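Local structure of tannase (Lactobacillus plantarum, 3WA7) at residues Ala318-Thr323 against Thr328-Ser333; Ser333-Ser338 against His415-Arg420; Val13-Gln18 against Ala28-Gln33; Gly96-Ala101 against Tyr106-Ala111. The protein probably hydrolyses the galloyl ester bonds of tannins, as a tannase of the alpha/beta-hydrolase superfamily. All blocks are in the same frame, centred on the assembly; numbering follows the deposited sequence.

Interactions 1 and 2 are neighbours, about 12 Å between centres, and both use helix 332-339: one brings the hairpin 320-330 up to its start, the other sends a tyrosine from it to the buried loop 415-420. Interactions 3 and 4 lie about 50 Å and 40 Å from interaction 1 by their centres, and both reach the large mixed sheet. They are themselves neighbours, about 11 Å between centres, and touch. The surface hairpin of interaction 1 relies on backbone bonds and one CH-pi contact, and interaction 3, at the sheet's outer strand, on a backbone pair and a salt bridge. Interaction 2 is a buried single hydrogen bond, whereas interaction 4 is mainly apolar helix-on-sheet packing.

Interaction 1 (Ala318-Thr323 against Thr328-Ser333); sequences AGFVVT and TDLDLS. With SO4 (sulfate ion), chain B.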
loop_
_atom_site.group_PDB
_atom_site.type_symbol
_atom_site.label_atom_id
_atom_site.label_comp_id
_atom_site.label_asym_id
_atom_site.label_seq_id
_atom_site.Cartn_x
_atom_site.Cartn_y
_atom_site.Cartn_z
ATOM N N ALA A 318 -7.684 -19.061 18.383
ATOM C CA ALA A 318 -8.388 -19.004 19.657
ATOM C C ALA A 318 -9.000 -17.630 19.919
ATOM O O ALA A 318 -8.663 -16.649 19.249
ATOM C CB ALA A 318 -7.425 -19.360 20.786
ATOM N N GLY A 319 -9.919 -17.575 20.882
ATOM C CA GLY A 319 -10.518 -16.306 21.257
ATOM C C GLY A 319 -11.986 -16.029 20.991
ATOM O O GLY A 319 -12.617 -15.302 21.758
ATOM N N PHE A 320 -12.542 -16.593 19.925
ATOM C CA PHE A 320 -13.934 -16.320 19.594
ATOM C C PHE A 320 -14.989 -17.108 20.355
ATOM O O PHE A 320 -14.759 -18.229 20.809
ATOM C CB PHE A 320 -14.168 -16.500 18.089
ATOM C CG PHE A 320 -13.380 -15.550 17.233
ATOM C CD1 PHE A 320 -12.090 -15.871 16.817
ATOM C CD2 PHE A 320 -13.919 -14.323 16.859
ATOM C CE1 PHE A 320 -11.348 -14.982 16.038
ATOM C CE2 PHE A 320 -13.184 -13.425 16.080
ATOM C CZ PHE A 320 -11.897 -13.757 15.668
ATOM N N VAL A 321 -16.155 -16.488 20.502
ATOM C CA VAL A 321 -17.285 -17.121 21.167
ATOM C C VAL A 321 -18.391 -17.186 20.129
ATOM O O VAL A 321 -18.749 -16.173 19.528
ATOM C CB VAL A 321 -17.781 -16.302 22.373
ATOM C CG1 VAL A 321 -18.988 -16.991 22.998
ATOM C CG2 VAL A 321 -16.669 -16.151 23.395
ATOM N N VAL A 322 -18.924 -18.382 19.911
ATOM C CA VAL A 322 -19.984 -18.568 18.932
ATOM C C VAL A 322 -21.290 -19.006 19.580
ATOM O O VAL A 322 -21.313 -19.929 20.392
ATOM C CB VAL A 322 -19.590 -19.624 17.879
ATOM C CG1 VAL A 322 -20.759 -19.884 16.936
ATOM C CG2 VAL A 322 -18.371 -19.148 17.102
ATOM N N THR A 323 -22.370 -18.322 19.214
ATOM C CA THR A 323 -23.703 -18.630 19.716
ATOM C C THR A 323 -24.558 -18.842 18.469
ATOM O O THR A 323 -24.732 -17.922 17.673
ATOM C CB THR A 323 -24.281 -17.459 20.531
ATOM O OG1 THR A 323 -23.320 -17.032 21.508
ATOM C CG2 THR A 323 -25.552 -17.888 21.245
ATOM N N THR A 328 -20.455 -13.997 18.760
ATOM C CA THR A 328 -20.892 -13.028 19.760
ATOM C C THR A 328 -19.845 -12.311 20.600
ATOM O O THR A 328 -20.161 -11.324 21.264
ATOM C CB THR A 328 -21.900 -13.678 20.717
ATOM O OG1 THR A 328 -21.291 -14.804 21.362
ATOM C CG2 THR A 328 -23.124 -14.146 19.945
ATOM N N ASP A 329 -18.610 -12.792 20.595
ATOM C CA ASP A 329 -17.583 -12.126 21.379
ATOM C C ASP A 329 -16.198 -12.582 20.960
ATOM O O ASP A 329 -16.046 -13.541 20.203
ATOM C CB ASP A 329 -17.781 -12.407 22.871
ATOM C CG ASP A 329 -17.332 -11.247 23.747
ATOM O OD1 ASP A 329 -16.453 -10.470 23.317
ATOM O OD2 ASP A 329 -17.856 -11.118 24.874
ATOM N N LEU A 330 -15.190 -11.885 21.465
ATOM C CA LEU A 330 -13.812 -12.203 21.142
ATOM C C LEU A 330 -12.845 -11.754 22.222
ATOM O O LEU A 330 -12.928 -10.627 22.719
ATOM C CB LEU A 330 -13.405 -11.536 19.822
ATOM C CG LEU A 330 -11.897 -11.508 19.526
ATOM C CD1 LEU A 330 -11.378 -12.924 19.335
ATOM C CD2 LEU A 330 -11.628 -10.668 18.286
ATOM N N ASP A 331 -11.946 -12.657 22.594
ATOM C CA ASP A 331 -10.896 -12.357 23.555
ATOM C C ASP A 331 -9.778 -11.945 22.595
ATOM O O ASP A 331 -9.069 -12.798 22.058
ATOM C CB ASP A 331 -10.490 -13.625 24.322
ATOM C CG ASP A 331 -9.362 -13.374 25.313
ATOM O OD1 ASP A 331 -8.547 -12.457 25.075
ATOM O OD2 ASP A 331 -9.284 -14.105 26.325
ATOM N N LEU A 332 -9.641 -10.643 22.356
ATOM C CA LEU A 332 -8.637 -10.142 21.421
ATOM C C LEU A 332 -7.215 -10.566 21.758
ATOM O O LEU A 332 -6.449 -10.936 20.870
ATOM C CB LEU A 332 -8.717 -8.611 21.328
ATOM C CG LEU A 332 -7.745 -7.923 20.365
ATOM C CD1 LEU A 332 -7.893 -8.504 18.968
ATOM C CD2 LEU A 332 -8.022 -6.420 20.349
ATOM N N SER A 333 -6.859 -10.513 23.037
ATOM C CA SER A 333 -5.518 -10.903 23.454
ATOM C C SER A 333 -5.256 -12.358 23.091
ATOM O O SER A 333 -4.161 -12.706 22.642
ATOM C CB SER A 333 -5.348 -10.701 24.961
ATOM O OG SER A 333 -5.469 -9.329 25.297
HETATM S S SO4 B . -9.734 -8.179 25.180
HETATM O O1 SO4 B . -10.706 -8.690 24.196
HETATM O O2 SO4 B . -8.371 -8.604 24.826
HETATM O O3 SO4 B . -9.797 -6.706 25.216
HETATM O O4 SO4 B . -10.073 -8.710 26.516
#
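F320 and L330 form the tight heart of this antiparallel hairpin, a non-hydrogen-bonded pair whose side chains run alongside each other on one face. L330 CD1 sits almost over the ring centre of F320, 3.6 Å from the centroid and 4° off the normal, a CH-pi contact. L330 CG lies anti to the backbone N (chi1 166°), and the turn at chi2 (65°) brings CD1 over the ring. Helix 291-309 packs on this face through A304 and I301.

V321 and D329 pair on the other, solvent-facing side, joined by V321 N to D329 O at 3.0 Å. T328 also faces V321, giving a classic beta bulge, and T328 N bonds V321 O at 2.9 Å. Farther out, T323 OG1 and T328 OG1 share a hydrogen bond (3.0 Å) in which either could be the donor. G319 suits its place because its backbone conformation disfavours a CB and lies close against D331, whose N bonds G319 O (2.9 Å). D331 OD1, at the N-cap, accepts from A334 N.

L332 N, S333 N and S333 OG hold a sulfate, probably from the crystallisation liquor, with R293 and R297. Such helix-start N-H groups and arginines probably make a locally positive site that would favour an anion.

Interaction 2 (Ser333-Ser338 against His415-Arg420); sequences SAYLKS and HGAADR. With SO4 (sulfate ion), chain B.
Y335 reaches out from helix 332-339 and meets A417 with its hydroxyl alone: Y335 OH donates to A417 O at 2.7 Å. The phenol comes edge-on, with the carbonyl oxygen near the plane of its ring. Seen from the carbonyl the approach is less regular, since the hydroxyl stands 49° out of the carbonyl plane, at a C=O...O angle of 130°. Y335 CG lies anti to the backbone N (chi1 175°), which directs the side chain from helix to loop. A tyrosine suits this place because its ring can be buried, here edge-to-face with Y317 and against L300, while its end supplies a proton to a buried backbone oxygen. Besides its carbonyl, A417 contributes a small methyl, CB 4.0 Å from Y335 OH, and rests on L300 and S303.

The carbonyl so gripped belongs to a type I turn from G416 to D419, closed by D419 N to G416 O at 3.0 Å. H415 NE2 braces the same loop by donating to D419 O at 3.1 Å. D419 OD2 bonds H451 ND1, consistent with the acid of a Ser-His-Asp triad with S163, so the loop resembles the acid-bearing turn after a strand in an alpha/beta-hydrolase fold.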
loop_
_atom_site.group_PDB
_atom_site.type_symbol
_atom_site.label_atom_id
_atom_site.label_comp_id
_atom_site.label_asym_id
_atom_site.label_seq_id
_atom_site.Cartn_x
_atom_site.Cartn_y
_atom_site.Cartn_z
ATOM N N SER A 333 -6.859 -10.513 23.037
ATOM C CA SER A 333 -5.518 -10.903 23.454
ATOM C C SER A 333 -5.256 -12.358 23.091
ATOM O O SER A 333 -4.161 -12.706 22.642
ATOM C CB SER A 333 -5.348 -10.701 24.961
ATOM O OG SER A 333 -5.469 -9.329 25.297
ATOM N N ALA A 334 -6.265 -13.203 23.283
ATOM C CA ALA A 334 -6.130 -14.622 22.966
ATOM C C ALA A 334 -5.944 -14.813 21.463
ATOM O O ALA A 334 -5.120 -15.619 21.033
ATOM C CB ALA A 334 -7.358 -15.390 23.446
ATOM N N TYR A 335 -6.707 -14.066 20.669
ATOM C CA TYR A 335 -6.599 -14.165 19.216
ATOM C C TYR A 335 -5.200 -13.768 18.750
ATOM O O TYR A 335 -4.583 -14.459 17.935
ATOM C CB TYR A 335 -7.633 -13.260 18.535
ATOM C CG TYR A 335 -7.495 -13.221 17.026
ATOM C CD1 TYR A 335 -7.875 -14.310 16.247
ATOM C CD2 TYR A 335 -6.942 -12.110 16.384
ATOM C CE1 TYR A 335 -7.706 -14.301 14.862
ATOM C CE2 TYR A 335 -6.767 -12.090 15.002
ATOM C CZ TYR A 335 -7.152 -13.192 14.249
ATOM O OH TYR A 335 -6.981 -13.188 12.881
ATOM N N LEU A 336 -4.702 -12.651 19.272
ATOM C CA LEU A 336 -3.378 -12.168 18.893
ATOM C C LEU A 336 -2.273 -13.155 19.242
ATOM O O LEU A 336 -1.332 -13.340 18.469
ATOM C CB LEU A 336 -3.118 -10.807 19.544
ATOM C CG LEU A 336 -4.091 -9.746 19.018
ATOM C CD1 LEU A 336 -3.970 -8.468 19.823
ATOM C CD2 LEU A 336 -3.813 -9.494 17.534
ATOM N N LYS A 337 -2.384 -13.793 20.404
ATOM C CA LYS A 337 -1.381 -14.771 20.811
ATOM C C LYS A 337 -1.442 -15.967 19.863
ATOM O O LYS A 337 -0.416 -16.547 19.500
ATOM C CB LYS A 337 -1.643 -15.228 22.250
ATOM C CG LYS A 337 -0.664 -16.273 22.761
ATOM C CD LYS A 337 -0.969 -16.647 24.208
ATOM C CE LYS A 337 -0.004 -17.707 24.717
ATOM N NZ LYS A 337 -0.324 -18.127 26.115
ATOM N N SER A 338 -2.658 -16.324 19.463
ATOM C CA SER A 338 -2.885 -17.444 18.558
ATOM C C SER A 338 -2.349 -17.117 17.164
ATOM O O SER A 338 -1.738 -17.955 16.507
ATOM C CB SER A 338 -4.387 -17.755 18.488
ATOM O OG SER A 338 -4.645 -18.895 17.689
ATOM N N HIS A 415 -6.963 -5.199 4.472
ATOM C CA HIS A 415 -5.835 -5.684 5.262
ATOM C C HIS A 415 -6.293 -7.020 5.834
ATOM O O HIS A 415 -7.283 -7.076 6.556
ATOM C CB HIS A 415 -5.483 -4.728 6.410
ATOM C CG HIS A 415 -4.282 -5.157 7.199
ATOM N ND1 HIS A 415 -3.022 -4.640 6.984
ATOM C CD2 HIS A 415 -4.143 -6.094 8.168
ATOM C CE1 HIS A 415 -2.159 -5.239 7.785
ATOM N NE2 HIS A 415 -2.814 -6.126 8.514
ATOM N N GLY A 416 -5.582 -8.093 5.499
ATOM C CA GLY A 416 -5.964 -9.414 5.975
ATOM C C GLY A 416 -5.993 -9.584 7.483
ATOM O O GLY A 416 -5.136 -9.061 8.192
ATOM N N ALA A 417 -6.980 -10.332 7.974
ATOM C CA ALA A 417 -7.112 -10.575 9.406
ATOM C C ALA A 417 -5.962 -11.425 9.939
ATOM O O ALA A 417 -5.793 -11.555 11.148
ATOM C CB ALA A 417 -8.450 -11.250 9.706
ATOM N N ALA A 418 -5.169 -12.000 9.037
ATOM C CA ALA A 418 -4.030 -12.819 9.448
ATOM C C ALA A 418 -2.712 -12.148 9.062
ATOM O O ALA A 418 -1.647 -12.763 9.123
ATOM C CB ALA A 418 -4.121 -14.207 8.818
ATOM N N ASP A 419 -2.796 -10.879 8.679
ATOM C CA ASP A 419 -1.630 -10.096 8.276
ATOM C C ASP A 419 -1.037 -9.404 9.506
ATOM O O ASP A 419 -1.661 -8.512 10.081
ATOM C CB ASP A 419 -2.058 -9.050 7.238
ATOM C CG ASP A 419 -0.895 -8.242 6.694
ATOM O OD1 ASP A 419 0.095 -8.041 7.424
ATOM O OD2 ASP A 419 -0.986 -7.783 5.532
ATOM N N ARG A 420 0.168 -9.818 9.899
ATOM C CA ARG A 420 0.845 -9.252 11.066
ATOM C C ARG A 420 2.035 -8.360 10.712
ATOM O O ARG A 420 2.877 -8.078 11.569
ATOM C CB ARG A 420 1.331 -10.380 11.985
ATOM C CG ARG A 420 0.273 -11.429 12.277
ATOM C CD ARG A 420 0.657 -12.756 11.662
ATOM N NE ARG A 420 1.784 -13.366 12.359
ATOM C CZ ARG A 420 2.960 -13.647 11.803
ATOM N NH1 ARG A 420 3.183 -13.372 10.522
ATOM N NH2 ARG A 420 3.914 -14.214 12.533
HETATM S S SO4 B . -9.734 -8.179 25.180
HETATM O O1 SO4 B . -10.706 -8.690 24.196
HETATM O O2 SO4 B . -8.371 -8.604 24.826
HETATM O O3 SO4 B . -9.797 -6.706 25.216
HETATM O O4 SO4 B . -10.073 -8.710 26.516
#

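Interaction 3 (Val13-Gln18 against Ala28-Gln33); sequences VPEQVQ and AARNIQ
Pairing of V13 with A28 makes this the open end of a beta hairpin, away from its turn, where strand 13-19 edges the large mixed sheet and strand 22-33 is its inner neighbour. The two residues form an antiparallel hydrogen-bonded pair: V13 N donates to A28 O at 2.9 Å, and A28 N to V13 O at 2.8 Å. From this bridge the segments head off in different directions, 103° apart, because E15 goes on to pair with Y26 and V17 with I24; across these segments only longer side chains meet again.

E15 and R30 meet beside the bridge, approaching from opposite directions. R30 offers NH1 and NH2 end-on to one oxygen: E15 OE2 lies 2.9 Å from R30 NH2 and 3.1 Å from R30 NH1. The two flat groups are perpendicular; R30 NH1 meets the anti lone pair of E15 OE2, whereas R30 NH2 arrives from above the carboxylate plane. In this antiparallel edge of an alpha/beta-hydrolase sheet, such a charged pair suits a partly exposed position.

The small methyl of A28 lies 3.5 Å from the guanidinium plane, near its rim. E15 CG brushes A28 CB at 4.2 Å, the chain bending at chi2 (-92°). R30 has a second acid in D85, which takes NE.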
loop_
_atom_site.group_PDB
_atom_site.type_symbol
_atom_site.label_atom_id
_atom_site.label_comp_id
_atom_site.label_asym_id
_atom_site.label_seq_id
_atom_site.Cartn_x
_atom_site.Cartn_y
_atom_site.Cartn_z
ATOM N N VAL A 13 1.040 -2.133 -30.069
ATOM C CA VAL A 13 1.110 -3.335 -30.892
ATOM C C VAL A 13 0.162 -4.410 -30.354
ATOM O O VAL A 13 -0.014 -4.550 -29.142
ATOM C CB VAL A 13 2.555 -3.886 -30.941
ATOM C CG1 VAL A 13 3.475 -2.857 -31.574
ATOM C CG2 VAL A 13 3.038 -4.225 -29.543
ATOM N N PRO A 14 -0.460 -5.186 -31.255
ATOM C CA PRO A 14 -1.400 -6.245 -30.876
ATOM C C PRO A 14 -0.813 -7.418 -30.096
ATOM O O PRO A 14 0.287 -7.894 -30.382
ATOM C CB PRO A 14 -1.989 -6.672 -32.218
ATOM C CG PRO A 14 -0.839 -6.478 -33.149
ATOM C CD PRO A 14 -0.306 -5.128 -32.719
ATOM N N GLU A 15 -1.574 -7.874 -29.108
ATOM C CA GLU A 15 -1.190 -8.991 -28.250
ATOM C C GLU A 15 -2.470 -9.694 -27.814
ATOM O O GLU A 15 -3.564 -9.153 -27.966
ATOM C CB GLU A 15 -0.476 -8.476 -26.994
ATOM C CG GLU A 15 0.817 -7.720 -27.249
ATOM C CD GLU A 15 2.033 -8.622 -27.205
ATOM O OE1 GLU A 15 1.950 -9.757 -27.713
ATOM O OE2 GLU A 15 3.073 -8.191 -26.669
ATOM N N GLN A 16 -2.331 -10.897 -27.275
ATOM C CA GLN A 16 -3.481 -11.631 -26.765
ATOM C C GLN A 16 -3.010 -12.626 -25.719
ATOM O O GLN A 16 -1.906 -13.164 -25.810
ATOM C CB GLN A 16 -4.225 -12.370 -27.885
ATOM C CG GLN A 16 -3.502 -13.571 -28.458
ATOM C CD GLN A 16 -4.383 -14.370 -29.402
ATOM O OE1 GLN A 16 -5.431 -14.882 -29.007
ATOM N NE2 GLN A 16 -3.961 -14.478 -30.656
ATOM N N VAL A 17 -3.842 -12.837 -24.708
ATOM C CA VAL A 17 -3.538 -13.788 -23.646
ATOM C C VAL A 17 -4.791 -14.605 -23.381
ATOM O O VAL A 17 -5.901 -14.084 -23.448
ATOM C CB VAL A 17 -3.112 -13.082 -22.332
ATOM C CG1 VAL A 17 -1.804 -12.353 -22.538
ATOM C CG2 VAL A 17 -4.196 -12.119 -21.878
ATOM N N GLN A 18 -4.611 -15.888 -23.097
ATOM C CA GLN A 18 -5.740 -16.766 -22.828
ATOM C C GLN A 18 -6.120 -16.701 -21.356
ATOM O O GLN A 18 -5.324 -17.041 -20.482
ATOM C CB GLN A 18 -5.395 -18.203 -23.222
ATOM C CG GLN A 18 -5.057 -18.359 -24.696
ATOM C CD GLN A 18 -6.229 -18.033 -25.602
ATOM O OE1 GLN A 18 -6.056 -17.800 -26.799
ATOM N NE2 GLN A 18 -7.432 -18.024 -25.038
ATOM N N ALA A 28 -0.327 -3.216 -26.685
ATOM C CA ALA A 28 0.685 -2.847 -25.708
ATOM C C ALA A 28 1.730 -1.878 -26.247
ATOM O O ALA A 28 2.130 -1.956 -27.408
ATOM C CB ALA A 28 1.375 -4.106 -25.192
ATOM N N ALA A 29 2.151 -0.956 -25.388
ATOM C CA ALA A 29 3.184 0.025 -25.710
ATOM C C ALA A 29 4.066 -0.046 -24.476
ATOM O O ALA A 29 3.639 0.334 -23.385
ATOM C CB ALA A 29 2.585 1.416 -25.867
ATOM N N ARG A 30 5.290 -0.536 -24.641
ATOM C CA ARG A 30 6.176 -0.715 -23.499
ATOM C C ARG A 30 7.446 0.116 -23.436
ATOM O O ARG A 30 7.882 0.706 -24.423
ATOM C CB ARG A 30 6.578 -2.188 -23.393
ATOM C CG ARG A 30 5.429 -3.178 -23.432
ATOM C CD ARG A 30 5.966 -4.588 -23.218
ATOM N NE ARG A 30 4.924 -5.611 -23.164
ATOM C CZ ARG A 30 4.315 -6.138 -24.222
ATOM N NH1 ARG A 30 4.630 -5.745 -25.449
ATOM N NH2 ARG A 30 3.399 -7.080 -24.049
ATOM N N ASN A 31 8.032 0.120 -22.241
ATOM C CA ASN A 31 9.277 0.815 -21.951
ATOM C C ASN A 31 9.288 2.268 -22.389
ATOM O O ASN A 31 10.221 2.733 -23.048
ATOM C CB ASN A 31 10.442 0.051 -22.579
ATOM C CG ASN A 31 10.598 -1.339 -21.993
ATOM O OD1 ASN A 31 10.665 -1.502 -20.775
ATOM N ND2 ASN A 31 10.652 -2.347 -22.854
ATOM N N ILE A 32 8.241 2.979 -21.992
ATOM C CA ILE A 32 8.089 4.385 -22.307
ATOM C C ILE A 32 8.702 5.225 -21.187
ATOM O O ILE A 32 8.274 5.148 -20.039
ATOM C CB ILE A 32 6.594 4.759 -22.441
ATOM C CG1 ILE A 32 5.966 3.980 -23.600
ATOM C CG2 ILE A 32 6.449 6.261 -22.647
ATOM C CD1 ILE A 32 4.459 4.116 -23.681
ATOM N N GLN A 33 9.716 6.011 -21.526
ATOM C CA GLN A 33 10.361 6.884 -20.553
ATOM C C GLN A 33 9.309 7.935 -20.200
ATOM O O GLN A 33 8.817 8.633 -21.086
ATOM C CB GLN A 33 11.584 7.532 -21.202
ATOM C CG GLN A 33 12.367 8.478 -20.322
ATOM C CD GLN A 33 13.589 9.023 -21.036
ATOM O OE1 GLN A 33 14.434 8.260 -21.510
ATOM N NE2 GLN A 33 13.690 10.344 -21.119
#

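Interaction 4 (Gly96-Ala101 against Tyr106-Ala111); sequences GTIQQA and YVVVAA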
loop_
_atom_site.group_PDB
_atom_site.type_symbol
_atom_site.label_atom_id
_atom_site.label_comp_id
_atom_site.label_asym_id
_atom_site.label_seq_id
_atom_site.Cartn_x
_atom_site.Cartn_y
_atom_site.Cartn_z
ATOM N N GLY A 96 -1.759 -11.273 -13.378
ATOM C CA GLY A 96 -3.111 -11.804 -13.408
ATOM C C GLY A 96 -4.150 -10.712 -13.259
ATOM O O GLY A 96 -5.202 -10.744 -13.894
ATOM N N THR A 97 -3.856 -9.738 -12.409
ATOM C CA THR A 97 -4.774 -8.633 -12.195
ATOM C C THR A 97 -4.896 -7.804 -13.469
ATOM O O THR A 97 -5.989 -7.376 -13.832
ATOM C CB THR A 97 -4.293 -7.744 -11.043
ATOM O OG1 THR A 97 -4.274 -8.516 -9.838
ATOM C CG2 THR A 97 -5.215 -6.543 -10.866
ATOM N N ILE A 98 -3.775 -7.583 -14.152
ATOM C CA ILE A 98 -3.808 -6.811 -15.390
ATOM C C ILE A 98 -4.628 -7.569 -16.434
ATOM O O ILE A 98 -5.412 -6.976 -17.172
ATOM C CB ILE A 98 -2.384 -6.553 -15.935
ATOM C CG1 ILE A 98 -1.596 -5.706 -14.929
ATOM C CG2 ILE A 98 -2.463 -5.833 -17.279
ATOM C CD1 ILE A 98 -0.164 -5.400 -15.357
ATOM N N GLN A 99 -4.446 -8.885 -16.494
ATOM C CA GLN A 99 -5.196 -9.700 -17.439
ATOM C C GLN A 99 -6.696 -9.512 -17.213
ATOM O O GLN A 99 -7.450 -9.236 -18.148
ATOM C CB GLN A 99 -4.831 -11.175 -17.271
ATOM C CG GLN A 99 -3.436 -11.529 -17.754
ATOM C CD GLN A 99 -3.082 -12.977 -17.477
ATOM O OE1 GLN A 99 -3.957 -13.792 -17.182
ATOM N NE2 GLN A 99 -1.799 -13.307 -17.578
ATOM N N GLN A 100 -7.121 -9.659 -15.963
ATOM C CA GLN A 100 -8.529 -9.513 -15.612
ATOM C C GLN A 100 -9.035 -8.091 -15.828
ATOM O O GLN A 100 -10.195 -7.880 -16.189
ATOM C CB GLN A 100 -8.748 -9.926 -14.152
ATOM C CG GLN A 100 -8.532 -11.412 -13.888
ATOM C CD GLN A 100 -9.433 -12.289 -14.732
ATOM O OE1 GLN A 100 -10.633 -12.038 -14.845
ATOM N NE2 GLN A 100 -8.861 -13.333 -15.325
ATOM N N ALA A 101 -8.161 -7.115 -15.606
ATOM C CA ALA A 101 -8.527 -5.713 -15.780
ATOM C C ALA A 101 -8.826 -5.418 -17.249
ATOM O O ALA A 101 -9.781 -4.716 -17.569
ATOM C CB ALA A 101 -7.396 -4.813 -15.281
ATOM N N TYR A 106 -10.753 -2.163 -18.600
ATOM C CA TYR A 106 -9.911 -1.098 -18.059
ATOM C C TYR A 106 -8.636 -0.929 -18.869
ATOM O O TYR A 106 -8.092 -1.899 -19.397
ATOM C CB TYR A 106 -9.477 -1.411 -16.624
ATOM C CG TYR A 106 -10.586 -1.694 -15.641
ATOM C CD1 TYR A 106 -10.315 -2.366 -14.453
ATOM C CD2 TYR A 106 -11.901 -1.299 -15.891
ATOM C CE1 TYR A 106 -11.318 -2.646 -13.536
ATOM C CE2 TYR A 106 -12.918 -1.575 -14.978
ATOM C CZ TYR A 106 -12.616 -2.251 -13.804
ATOM O OH TYR A 106 -13.608 -2.542 -12.894
ATOM N N VAL A 107 -8.171 0.310 -18.972
ATOM C CA VAL A 107 -6.905 0.577 -19.629
ATOM C C VAL A 107 -5.941 0.435 -18.451
ATOM O O VAL A 107 -6.287 0.786 -17.322
ATOM C CB VAL A 107 -6.841 2.011 -20.199
ATOM C CG1 VAL A 107 -5.391 2.408 -20.481
ATOM C CG2 VAL A 107 -7.645 2.079 -21.491
ATOM N N VAL A 108 -4.754 -0.105 -18.694
ATOM C CA VAL A 108 -3.792 -0.280 -17.614
ATOM C C VAL A 108 -2.453 0.368 -17.928
ATOM O O VAL A 108 -1.857 0.122 -18.978
ATOM C CB VAL A 108 -3.541 -1.783 -17.307
ATOM C CG1 VAL A 108 -2.537 -1.924 -16.158
ATOM C CG2 VAL A 108 -4.852 -2.474 -16.956
ATOM N N VAL A 109 -1.996 1.225 -17.024
ATOM C CA VAL A 109 -0.699 1.863 -17.188
ATOM C C VAL A 109 0.105 1.404 -15.979
ATOM O O VAL A 109 -0.185 1.778 -14.842
ATOM C CB VAL A 109 -0.812 3.403 -17.220
ATOM C CG1 VAL A 109 0.582 4.027 -17.301
ATOM C CG2 VAL A 109 -1.635 3.829 -18.433
ATOM N N ALA A 110 1.093 0.553 -16.235
ATOM C CA ALA A 110 1.935 0.002 -15.181
ATOM C C ALA A 110 3.307 0.654 -15.231
ATOM O O ALA A 110 4.104 0.378 -16.126
ATOM C CB ALA A 110 2.061 -1.505 -15.359
ATOM N N ALA A 111 3.577 1.514 -14.256
ATOM C CA ALA A 111 4.845 2.228 -14.212
ATOM C C ALA A 111 5.893 1.596 -13.303
ATOM O O ALA A 111 5.572 1.045 -12.250
ATOM C CB ALA A 111 4.602 3.675 -13.792
#
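A101 and V108 meet where helix 95-103 lies on strand 107-111, with A101 CB 3.8 Å from V108 CG2. The valine offers both branches to the helix. With CG1 of V108 anti to the backbone N (chi1 -179°), CG1 faces I98, and CG2 lies between A101 and I98 CG2. I98 crosses it obliquely, its CG2 lying 4.1 Å from V108 CG1, and stretches its CD1 to within 4.5 Å of A110 CB. Branched residues fill the middle of this interface, while the small A101 suits the end where helix and strand come nearest; A110 only receives the tip of I98.

Just before the strand one polar contact joins the two elements: Y106 N donates to A101 O at 2.9 Å, a fairly straight bond of 159° at the hydrogen. It employs a carbonyl near the helix end and ties the chain's turn back into the strand. The same tyrosine lays its ring beside A101, Y106 CD1 being 3.9 Å from A101 CB.

Outside this shell, Y106 packs edge-to-face on F461 of helix 457-468 and its hydroxyl bonds D465, which anchors the polar end of a buried ring. L70 of strand 69-72 backs A101, and P72 backs V108. Strand 107-111 bonds to strands 69-72 and 44-50 on its two sides, and with strand 69-72 and helix 95-103 it completes a beta-alpha-beta unit.

Apolar side chains thus supply nearly all the contact, and the single backbone bond satisfies buried polar atoms at the turn, so burial of hydrocarbon probably provides most of its stability.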